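Local atomic coordinates of acetylglutamate kinase (Streptococcus mutans, PDB entry 3L86), a protein that probably phosphorylates N-acetyl-L-glutamate with ATP to give N-acetyl-L-glutamyl 5-phosphate, the second step from glutamate to N-acetylornithine in arginine biosynthesis. Residues Met104-Leu112 with Ser179-Asn190; Leu211-Glu220 with Val241-Ile250. All coordinates share one frame; numbering follows the deposited sequence.

Contact 1 (Met104-Leu112 with Ser179-Asn190). With NLG (N-acetyl-L-glutamate), chain C.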
loop_
_atom_site.group_PDB
_atom_site.type_symbol
_atom_site.label_atom_id
_atom_site.label_comp_id
_atom_site.label_asym_id
_atom_site.label_seq_id
_atom_site.Cartn_x
_atom_site.Cartn_y
_atom_site.Cartn_z
ATOM N N MET A 104 3.020 3.451 -18.405
ATOM C CA MET A 104 2.841 2.197 -17.676
ATOM C C MET A 104 4.083 1.314 -17.782
ATOM O O MET A 104 4.418 0.548 -16.880
ATOM C CB MET A 104 1.596 1.427 -18.195
ATOM C CG MET A 104 0.202 1.967 -17.676
ATOM S SD MET A 104 0.060 1.834 -15.831
ATOM C CE MET A 104 0.437 0.090 -15.369
ATOM N N VAL A 105 4.784 1.392 -18.904
ATOM C CA VAL A 105 6.077 0.659 -19.019
ATOM C C VAL A 105 7.034 1.101 -17.884
ATOM O O VAL A 105 7.710 0.282 -17.250
ATOM C CB VAL A 105 6.799 0.957 -20.388
ATOM C CG1 VAL A 105 8.249 0.396 -20.368
ATOM C CG2 VAL A 105 6.027 0.330 -21.564
ATOM N N LEU A 106 7.119 2.411 -17.664
ATOM C CA LEU A 106 7.957 2.986 -16.597
ATOM C C LEU A 106 7.458 2.602 -15.193
ATOM O O LEU A 106 8.260 2.219 -14.316
ATOM C CB LEU A 106 8.000 4.536 -16.754
ATOM C CG LEU A 106 8.541 4.974 -18.140
ATOM C CD1 LEU A 106 8.392 6.507 -18.404
ATOM C CD2 LEU A 106 9.979 4.605 -18.129
ATOM N N VAL A 107 6.132 2.722 -14.984
ATOM C CA VAL A 107 5.504 2.439 -13.670
ATOM C C VAL A 107 5.771 0.973 -13.237
ATOM O O VAL A 107 6.199 0.713 -12.099
ATOM C CB VAL A 107 3.972 2.809 -13.645
ATOM C CG1 VAL A 107 3.241 2.319 -12.356
ATOM C CG2 VAL A 107 3.712 4.351 -13.816
ATOM N N SER A 108 5.505 0.015 -14.128
ATOM C CA SER A 108 5.658 -1.397 -13.758
ATOM C C SER A 108 7.114 -1.776 -13.573
ATOM O O SER A 108 7.439 -2.546 -12.634
ATOM C CB SER A 108 4.953 -2.343 -14.765
ATOM O OG SER A 108 5.547 -2.216 -16.023
ATOM N N HIS A 109 8.014 -1.218 -14.396
ATOM C CA HIS A 109 9.467 -1.436 -14.176
ATOM C C HIS A 109 9.952 -0.904 -12.797
ATOM O O HIS A 109 10.641 -1.595 -12.062
ATOM C CB HIS A 109 10.316 -0.758 -15.275
ATOM C CG HIS A 109 11.782 -0.742 -14.979
ATOM N ND1 HIS A 109 12.495 -1.892 -14.659
ATOM C CD2 HIS A 109 12.681 0.274 -14.975
ATOM C CE1 HIS A 109 13.762 -1.564 -14.433
ATOM N NE2 HIS A 109 13.903 -0.261 -14.632
ATOM N N ALA A 110 9.596 0.324 -12.427
ATOM C CA ALA A 110 10.050 0.805 -11.111
ATOM C C ALA A 110 9.453 -0.042 -9.941
ATOM O O ALA A 110 10.140 -0.400 -8.959
ATOM C CB ALA A 110 9.703 2.306 -10.958
ATOM N N LEU A 111 8.160 -0.336 -10.015
ATOM C CA LEU A 111 7.505 -1.086 -8.925
ATOM C C LEU A 111 8.032 -2.539 -8.781
ATOM O O LEU A 111 8.382 -2.956 -7.662
ATOM C CB LEU A 111 5.980 -1.091 -9.120
ATOM C CG LEU A 111 5.222 0.232 -8.900
ATOM C CD1 LEU A 111 3.724 0.023 -9.192
ATOM C CD2 LEU A 111 5.450 0.726 -7.488
ATOM N N LEU A 112 8.090 -3.306 -9.881
ATOM C CA LEU A 112 8.539 -4.701 -9.834
ATOM C C LEU A 112 10.059 -4.859 -9.689
ATOM O O LEU A 112 10.527 -5.662 -8.870
ATOM C CB LEU A 112 8.033 -5.526 -11.043
ATOM C CG LEU A 112 6.484 -5.591 -11.159
ATOM C CD1 LEU A 112 6.086 -6.175 -12.520
ATOM C CD2 LEU A 112 5.807 -6.352 -9.989
ATOM N N SER A 179 1.609 -2.242 -6.330
ATOM C CA SER A 179 0.333 -1.558 -6.538
ATOM C C SER A 179 -0.066 -1.481 -8.025
ATOM O O SER A 179 0.119 -0.403 -8.669
ATOM C CB SER A 179 0.329 -0.160 -5.920
ATOM O OG SER A 179 1.421 0.638 -6.389
ATOM N N LEU A 180 -0.555 -2.618 -8.536
ATOM C CA LEU A 180 -0.930 -2.842 -9.957
ATOM C C LEU A 180 -2.172 -3.735 -9.985
ATOM O O LEU A 180 -2.330 -4.627 -9.132
ATOM C CB LEU A 180 0.209 -3.551 -10.744
ATOM C CG LEU A 180 1.561 -2.764 -10.947
ATOM C CD1 LEU A 180 2.667 -3.691 -11.476
ATOM C CD2 LEU A 180 1.455 -1.484 -11.873
ATOM N N GLY A 181 -3.075 -3.481 -10.926
ATOM C CA GLY A 181 -4.211 -4.366 -11.132
ATOM C C GLY A 181 -4.534 -4.526 -12.640
ATOM O O GLY A 181 -3.876 -3.926 -13.512
ATOM N N TYR A 182 -5.554 -5.305 -12.950
ATOM C CA TYR A 182 -5.864 -5.594 -14.372
ATOM C C TYR A 182 -7.345 -5.372 -14.755
ATOM O O TYR A 182 -8.224 -5.871 -14.088
ATOM C CB TYR A 182 -5.489 -7.040 -14.709
ATOM C CG TYR A 182 -3.999 -7.261 -14.879
ATOM C CD1 TYR A 182 -3.157 -7.351 -13.749
ATOM C CD2 TYR A 182 -3.436 -7.405 -16.147
ATOM C CE1 TYR A 182 -1.776 -7.576 -13.892
ATOM C CE2 TYR A 182 -2.056 -7.658 -16.291
ATOM C CZ TYR A 182 -1.257 -7.740 -15.147
ATOM O OH TYR A 182 0.092 -7.955 -15.261
ATOM N N SER A 183 -7.596 -4.694 -15.860
ATOM C CA SER A 183 -8.981 -4.446 -16.339
ATOM C C SER A 183 -9.637 -5.741 -16.834
ATOM O O SER A 183 -8.919 -6.722 -17.160
ATOM C CB SER A 183 -8.926 -3.406 -17.500
ATOM O OG SER A 183 -8.530 -4.060 -18.713
ATOM N N LYS A 184 -10.973 -5.754 -16.963
ATOM C CA LYS A 184 -11.652 -6.926 -17.542
ATOM C C LYS A 184 -11.075 -7.300 -18.930
ATOM O O LYS A 184 -11.029 -8.476 -19.287
ATOM C CB LYS A 184 -13.173 -6.721 -17.613
ATOM C CG LYS A 184 -13.571 -5.489 -18.422
ATOM C CD LYS A 184 -15.071 -5.147 -18.510
ATOM C CE LYS A 184 -15.159 -3.624 -18.907
ATOM N NZ LYS A 184 -16.495 -3.093 -19.004
ATOM N N GLU A 185 -10.597 -6.330 -19.699
ATOM C CA GLU A 185 -9.997 -6.659 -21.008
ATOM C C GLU A 185 -8.525 -7.130 -20.950
ATOM O O GLU A 185 -7.926 -7.534 -21.960
ATOM C CB GLU A 185 -10.147 -5.465 -21.958
ATOM C CG GLU A 185 -11.605 -4.999 -22.127
ATOM C CD GLU A 185 -12.036 -3.983 -21.067
ATOM O OE1 GLU A 185 -11.204 -3.591 -20.202
ATOM O OE2 GLU A 185 -13.212 -3.556 -21.113
ATOM N N GLY A 186 -7.921 -7.056 -19.766
ATOM C CA GLY A 186 -6.597 -7.594 -19.599
ATOM C C GLY A 186 -5.504 -6.568 -19.627
ATOM O O GLY A 186 -4.315 -6.928 -19.673
ATOM N N ASP A 187 -5.880 -5.285 -19.588
ATOM C CA ASP A 187 -4.874 -4.243 -19.548
ATOM C C ASP A 187 -4.389 -3.954 -18.108
ATOM O O ASP A 187 -5.202 -3.824 -17.196
ATOM C CB ASP A 187 -5.470 -2.984 -20.198
ATOM C CG ASP A 187 -5.802 -3.223 -21.703
ATOM O OD1 ASP A 187 -6.873 -2.830 -22.149
ATOM O OD2 ASP A 187 -4.983 -3.856 -22.418
ATOM N N MET A 188 -3.068 -3.818 -17.946
ATOM C CA MET A 188 -2.449 -3.413 -16.688
ATOM C C MET A 188 -2.740 -1.948 -16.332
ATOM O O MET A 188 -2.541 -1.091 -17.171
ATOM C CB MET A 188 -0.931 -3.620 -16.754
ATOM C CG MET A 188 -0.318 -3.723 -15.324
ATOM S SD MET A 188 1.498 -3.692 -15.213
ATOM C CE MET A 188 1.885 -5.330 -15.721
ATOM N N LEU A 189 -3.142 -1.664 -15.076
ATOM C CA LEU A 189 -3.438 -0.294 -14.596
ATOM C C LEU A 189 -2.606 0.103 -13.356
ATOM O O LEU A 189 -2.270 -0.771 -12.559
ATOM C CB LEU A 189 -4.948 -0.113 -14.247
ATOM C CG LEU A 189 -6.017 -0.527 -15.275
ATOM C CD1 LEU A 189 -7.464 -0.185 -14.775
ATOM C CD2 LEU A 189 -5.772 0.108 -16.609
ATOM N N ASN A 190 -2.325 1.402 -13.187
ATOM C CA ASN A 190 -1.547 1.958 -12.055
ATOM C C ASN A 190 -2.536 2.222 -10.899
ATOM O O ASN A 190 -3.507 2.979 -11.097
ATOM C CB ASN A 190 -0.795 3.250 -12.513
ATOM C CG ASN A 190 -0.096 3.996 -11.367
ATOM O OD1 ASN A 190 0.056 3.459 -10.270
ATOM N ND2 ASN A 190 0.360 5.243 -11.633
HETATM C CA NLG C . 0.526 5.557 -7.665
HETATM C C NLG C . -0.601 6.198 -8.247
HETATM O OXT NLG C . -0.800 7.417 -8.266
HETATM O O NLG C . -1.615 5.829 -8.714
HETATM C CB NLG C . 1.216 4.203 -7.420
HETATM C CG NLG C . 2.481 4.079 -6.474
HETATM C CD NLG C . 2.490 4.483 -4.939
HETATM O OE1 NLG C . 1.428 4.638 -4.408
HETATM O OE2 NLG C . 3.515 4.682 -4.266
HETATM C C7 NLG C . 2.449 6.800 -8.182
HETATM C C8 NLG C . 3.345 7.423 -7.666
HETATM O O7 NLG C . 2.280 6.583 -9.357
HETATM N N2 NLG C . 1.516 6.286 -7.475
#
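Met104, Val107, Ser108 and Leu111 on one side of helix 101-125 pack against Leu180, Met188 and Asn190 of a beta hairpin, an apolar helix-on-sheet contact beneath the N-acetyl-L-glutamate pocket. Helix and strand 188-190 run nearly crosswise, at 78°, with their axes 9.1 Å apart. Leu180 is at the centre: its CD2 lies 3.8 Å from Leu111 CD1 and also reaches Met104 CE and Val107 CG1, while CD1 turns to Ser108 and Leu112. Its forked end suits this place because the two branches reach neighbouring rows of residues on the helix.

Met104 is bent at chi2 and chi3, which lays its flexible thioether along the hairpin backbone. SD comes to 3.6 Å from Asn190 N, and CE rests against Leu189 C and Met188 O. Met188 answers with its own sulfur, SD resting 3.7 Å from Ser108 CB, where the small serine allows close approach.

Asn190 has an apolar side and a polar end. Val107 CG1 packs 3.9 Å from Asn190 CG, the two side chains meeting at about a right angle. With CG anti to the backbone N (chi1 173°), the amide reaches the substrate, and ND2 donates a nearly straight bond of 3.3 Å to NLG O7, the acetyl oxygen; ND2 is also hydrogen-bonded to Thr99 OG1, and the two bonds fix the amide's rotation. Ser179 OG touches both ligand and helix, 3.6 Å from NLG CG and 3.7 Å from Leu111 CD1. This is helix-on-hairpin packing at the edge of the N-acetyl-L-glutamate pocket of the amino acid kinase fold.

Contact 2 (Leu211-Glu220 with Val241-Ile250). With ADP (adenosine-5'-diphosphate), chain B.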
loop_
_atom_site.group_PDB
_atom_site.type_symbol
_atom_site.label_atom_id
_atom_site.label_comp_id
_atom_site.label_asym_id
_atom_site.label_seq_id
_atom_site.Cartn_x
_atom_site.Cartn_y
_atom_site.Cartn_z
ATOM N N LEU A 211 -0.059 1.478 7.638
ATOM C CA LEU A 211 0.352 2.251 6.486
ATOM C C LEU A 211 1.725 2.906 6.797
ATOM O O LEU A 211 1.810 4.021 7.376
ATOM C CB LEU A 211 -0.734 3.335 6.126
ATOM C CG LEU A 211 -2.116 2.779 5.697
ATOM C CD1 LEU A 211 -3.228 3.835 5.749
ATOM C CD2 LEU A 211 -2.127 2.123 4.305
ATOM N N MET A 212 2.800 2.215 6.417
ATOM C CA MET A 212 4.138 2.631 6.846
ATOM C C MET A 212 4.739 3.570 5.791
ATOM O O MET A 212 4.675 3.270 4.586
ATOM C CB MET A 212 5.048 1.383 7.033
ATOM C CG MET A 212 6.102 1.571 8.144
ATOM S SD MET A 212 7.158 0.105 8.491
ATOM C CE MET A 212 8.180 0.177 7.037
ATOM N N THR A 213 5.280 4.704 6.250
ATOM C CA THR A 213 5.601 5.796 5.373
ATOM C C THR A 213 6.861 6.508 5.927
ATOM O O THR A 213 7.612 5.917 6.766
ATOM C CB THR A 213 4.382 6.786 5.226
ATOM O OG1 THR A 213 4.742 7.903 4.390
ATOM C CG2 THR A 213 3.849 7.303 6.581
ATOM N N ASN A 214 7.129 7.736 5.470
ATOM C CA ASN A 214 8.376 8.389 5.864
ATOM C C ASN A 214 8.149 9.677 6.711
ATOM O O ASN A 214 8.940 10.653 6.657
ATOM C CB ASN A 214 9.303 8.599 4.636
ATOM C CG ASN A 214 8.766 9.612 3.649
ATOM O OD1 ASN A 214 7.550 9.831 3.571
ATOM N ND2 ASN A 214 9.673 10.336 2.973
ATOM N N VAL A 215 7.056 9.666 7.473
ATOM C CA VAL A 215 6.744 10.688 8.467
ATOM C C VAL A 215 6.290 9.931 9.699
ATOM O O VAL A 215 5.796 8.783 9.591
ATOM C CB VAL A 215 5.703 11.733 7.933
ATOM C CG1 VAL A 215 4.373 11.043 7.505
ATOM C CG2 VAL A 215 5.458 12.767 8.955
ATOM N N LYS A 216 6.447 10.546 10.886
ATOM C CA LYS A 216 6.109 9.867 12.149
ATOM C C LYS A 216 4.636 9.727 12.537
ATOM O O LYS A 216 4.290 8.953 13.470
ATOM C CB LYS A 216 6.944 10.439 13.307
ATOM C CG LYS A 216 8.430 10.126 13.045
ATOM C CD LYS A 216 9.340 10.336 14.263
ATOM C CE LYS A 216 10.811 9.929 13.932
ATOM N NZ LYS A 216 11.125 8.450 14.034
ATOM N N GLY A 217 3.752 10.372 11.798
ATOM C CA GLY A 217 2.340 10.264 12.120
ATOM C C GLY A 217 1.663 11.270 11.205
ATOM O O GLY A 217 2.294 11.796 10.274
ATOM N N VAL A 218 0.365 11.508 11.431
ATOM C CA VAL A 218 -0.324 12.635 10.806
ATOM C C VAL A 218 -0.020 13.849 11.696
ATOM O O VAL A 218 -0.271 13.812 12.894
ATOM C CB VAL A 218 -1.862 12.416 10.866
ATOM C CG1 VAL A 218 -2.605 13.596 10.144
ATOM C CG2 VAL A 218 -2.236 11.040 10.196
ATOM N N LEU A 219 0.496 14.916 11.099
ATOM C CA LEU A 219 0.976 16.075 11.840
ATOM C C LEU A 219 -0.087 17.193 11.793
ATOM O O LEU A 219 -0.773 17.361 10.770
ATOM C CB LEU A 219 2.273 16.554 11.192
ATOM C CG LEU A 219 3.310 15.447 10.911
ATOM C CD1 LEU A 219 4.503 16.078 10.340
ATOM C CD2 LEU A 219 3.690 14.724 12.192
ATOM N N GLU A 220 -0.282 17.871 12.921
ATOM C CA GLU A 220 -1.206 18.999 13.013
ATOM C C GLU A 220 -0.643 19.973 14.030
ATOM O O GLU A 220 -0.326 19.571 15.163
ATOM C CB GLU A 220 -2.606 18.566 13.457
ATOM C CG GLU A 220 -3.698 19.706 13.362
ATOM C CD GLU A 220 -5.123 19.207 13.665
ATOM O OE1 GLU A 220 -5.259 18.016 13.943
ATOM O OE2 GLU A 220 -6.105 19.996 13.614
ATOM N N VAL A 241 -5.155 20.928 6.742
ATOM C CA VAL A 241 -4.131 20.300 7.601
ATOM C C VAL A 241 -3.386 19.168 6.832
ATOM O O VAL A 241 -2.138 19.032 6.890
ATOM C CB VAL A 241 -4.810 19.651 8.833
ATOM C CG1 VAL A 241 -3.814 18.877 9.674
ATOM C CG2 VAL A 241 -5.557 20.698 9.688
ATOM N N ILE A 242 -4.177 18.335 6.140
ATOM C CA ILE A 242 -3.673 17.193 5.349
ATOM C C ILE A 242 -3.649 17.448 3.865
ATOM O O ILE A 242 -4.705 17.689 3.281
ATOM C CB ILE A 242 -4.562 15.953 5.598
ATOM C CG1 ILE A 242 -4.476 15.584 7.077
ATOM C CG2 ILE A 242 -4.189 14.806 4.600
ATOM C CD1 ILE A 242 -5.349 14.434 7.491
ATOM N N THR A 243 -2.477 17.378 3.231
ATOM C CA THR A 243 -2.345 17.632 1.790
ATOM C C THR A 243 -1.568 16.540 1.042
ATOM O O THR A 243 -1.079 15.611 1.660
ATOM C CB THR A 243 -1.542 18.954 1.570
ATOM O OG1 THR A 243 -0.333 18.881 2.346
ATOM C CG2 THR A 243 -2.368 20.198 2.017
ATOM N N ALA A 244 -1.443 16.657 -0.283
ATOM C CA ALA A 244 -0.603 15.748 -1.101
ATOM C C ALA A 244 -0.840 14.216 -0.843
ATOM O O ALA A 244 -1.989 13.777 -0.648
ATOM C CB ALA A 244 0.961 16.129 -0.971
ATOM N N GLY A 245 0.232 13.405 -0.843
ATOM C CA GLY A 245 0.071 11.954 -0.634
ATOM C C GLY A 245 -0.593 11.528 0.661
ATOM O O GLY A 245 -0.991 10.354 0.783
ATOM N N MET A 246 -0.692 12.426 1.652
ATOM C CA MET A 246 -1.315 12.038 2.930
ATOM C C MET A 246 -2.844 12.073 2.821
ATOM O O MET A 246 -3.517 11.543 3.692
ATOM C CB MET A 246 -0.821 12.851 4.145
ATOM C CG MET A 246 -1.433 12.463 5.545
ATOM S SD MET A 246 -0.988 10.790 6.160
ATOM C CE MET A 246 0.752 11.103 6.579
ATOM N N ILE A 247 -3.345 12.670 1.728
ATOM C CA ILE A 247 -4.753 12.617 1.349
ATOM C C ILE A 247 -5.249 11.180 1.001
ATOM O O ILE A 247 -6.093 10.648 1.688
ATOM C CB ILE A 247 -5.087 13.593 0.175
ATOM C CG1 ILE A 247 -4.754 15.037 0.601
ATOM C CG2 ILE A 247 -6.565 13.482 -0.205
ATOM C CD1 ILE A 247 -5.671 16.065 -0.043
ATOM N N PRO A 248 -4.736 10.572 -0.053
ATOM C CA PRO A 248 -5.146 9.145 -0.241
ATOM C C PRO A 248 -4.810 8.247 0.964
ATOM O O PRO A 248 -5.598 7.345 1.291
ATOM C CB PRO A 248 -4.409 8.727 -1.532
ATOM C CG PRO A 248 -3.280 9.796 -1.677
ATOM C CD PRO A 248 -3.745 11.033 -1.043
ATOM N N LYS A 249 -3.687 8.489 1.672
ATOM C CA LYS A 249 -3.367 7.678 2.908
ATOM C C LYS A 249 -4.443 7.717 4.008
ATOM O O LYS A 249 -4.875 6.671 4.517
ATOM C CB LYS A 249 -1.956 8.045 3.483
ATOM C CG LYS A 249 -1.227 6.940 4.282
ATOM C CD LYS A 249 0.263 7.353 4.656
ATOM C CE LYS A 249 0.970 7.791 3.363
ATOM N NZ LYS A 249 1.145 6.518 2.459
ATOM N N ILE A 250 -4.888 8.921 4.392
ATOM C CA ILE A 250 -5.862 9.071 5.472
ATOM C C ILE A 250 -7.290 8.691 5.009
ATOM O O ILE A 250 -8.053 8.225 5.827
ATOM C CB ILE A 250 -5.904 10.528 6.093
ATOM C CG1 ILE A 250 -6.591 10.533 7.444
ATOM C CG2 ILE A 250 -6.656 11.520 5.232
ATOM C CD1 ILE A 250 -5.776 9.904 8.487
HETATM P PB ADP B . 4.282 7.192 0.715
HETATM O O1B ADP B . 2.900 6.867 0.226
HETATM O O2B ADP B . 4.663 6.554 2.058
HETATM O O3B ADP B . 5.306 6.891 -0.322
HETATM P PA ADP B . 3.555 10.052 0.287
HETATM O O1A ADP B . 4.505 11.196 -0.044
HETATM O O2A ADP B . 2.638 9.590 -0.810
HETATM O O3A ADP B . 4.385 8.794 0.965
HETATM O "O5'" ADP B . 2.711 10.595 1.553
HETATM C "C5'" ADP B . 3.425 10.996 2.750
HETATM C "C4'" ADP B . 3.640 12.538 2.712
HETATM O "O4'" ADP B . 2.428 13.306 2.868
HETATM C "C3'" ADP B . 4.560 13.074 3.820
HETATM O "O3'" ADP B . 5.908 12.843 3.424
HETATM C "C2'" ADP B . 4.269 14.570 3.817
HETATM O "O2'" ADP B . 5.162 15.156 2.878
HETATM C "C1'" ADP B . 2.886 14.670 3.175
HETATM N N9 ADP B . 1.908 15.290 4.108
HETATM C C8 ADP B . 0.995 16.225 3.718
HETATM N N7 ADP B . 0.216 16.571 4.778
HETATM C C5 ADP B . 0.663 15.872 5.850
HETATM C C6 ADP B . 0.330 15.789 7.269
HETATM N N6 ADP B . -0.722 16.485 7.776
HETATM N N1 ADP B . 1.021 14.921 8.059
HETATM C C2 ADP B . 2.024 14.197 7.588
HETATM N N3 ADP B . 2.393 14.225 6.308
HETATM C C4 ADP B . 1.774 15.042 5.404
#
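The nucleotide site of the amino acid kinase fold lies between these segments: the loop leaving strand 208-212 and the turn leading into helix 246-258 face each other across ADP. No hydrogen bond joins them directly; the nucleotide bridges them.

At the adenine, backbone groups read the base. Leu219 N donates to ADP N1 at 3.1 Å, and the exocyclic N6 gives to the carbonyls of both Leu219 and Val241, one from each segment. Thr243 N points almost straight (176°) at N7. Such pairing selects adenine without needing particular side chains, which instead supply an apolar lining. Met246, bent at chi2 and chi3, lies over one face of the adenine, with CB above the ring and CE 3.5 Å from ADP C2, while the same methyl meets Val215 CG1 at 3.7 Å. Past the N1 edge of the base, Val218 divides its methyls: CG1 packs on Ile242 CD1 at 3.9 Å and CG2 on Ile250 CD1, crossing that side chain at about a right angle. At the outer end Val241 CG1 covers the aliphatic part of Glu220, whose carboxylate is paired with Lys236.

At the phosphates, Thr213 OG1 donates to ADP O2B at 2.7 Å, and Lys249 NZ to O1B at 2.9 Å. Lys249 leaves the helix with CG roughly opposite the backbone N (chi1 -153°), then bends at chi3 and chi4, running its methylenes past Leu211 and Thr213 before the ammonium meets the beta phosphate; Asp194 is its salt-bridge partner. Gly245 suits the turn because a CB there would strike ADP O2A. Lys249, with Lys42 close by, is predicted to stabilise the transition state, consistent with the phosphoryl-transfer site of acetylglutamate kinases.

Overall arrangement
Both contacts are largely buried and reach the same central sheet, yet they lie on opposite sides of the chain's centre, about 25 Å apart between centres and about 11 Å between nearest atoms. Contact 1 closes along the chain before contact 2 opens. In both, the segments pack directly through apolar groups. In contact 1 the substrate lies at one margin, reached by one side-chain amide among its several partners. In contact 2 the ligand also bridges the segments by polar bonds: backbone groups recognise the base, and a hydroxyl and an ammonium group take the phosphate. The two thus serve the acceptor and donor halves of one active site.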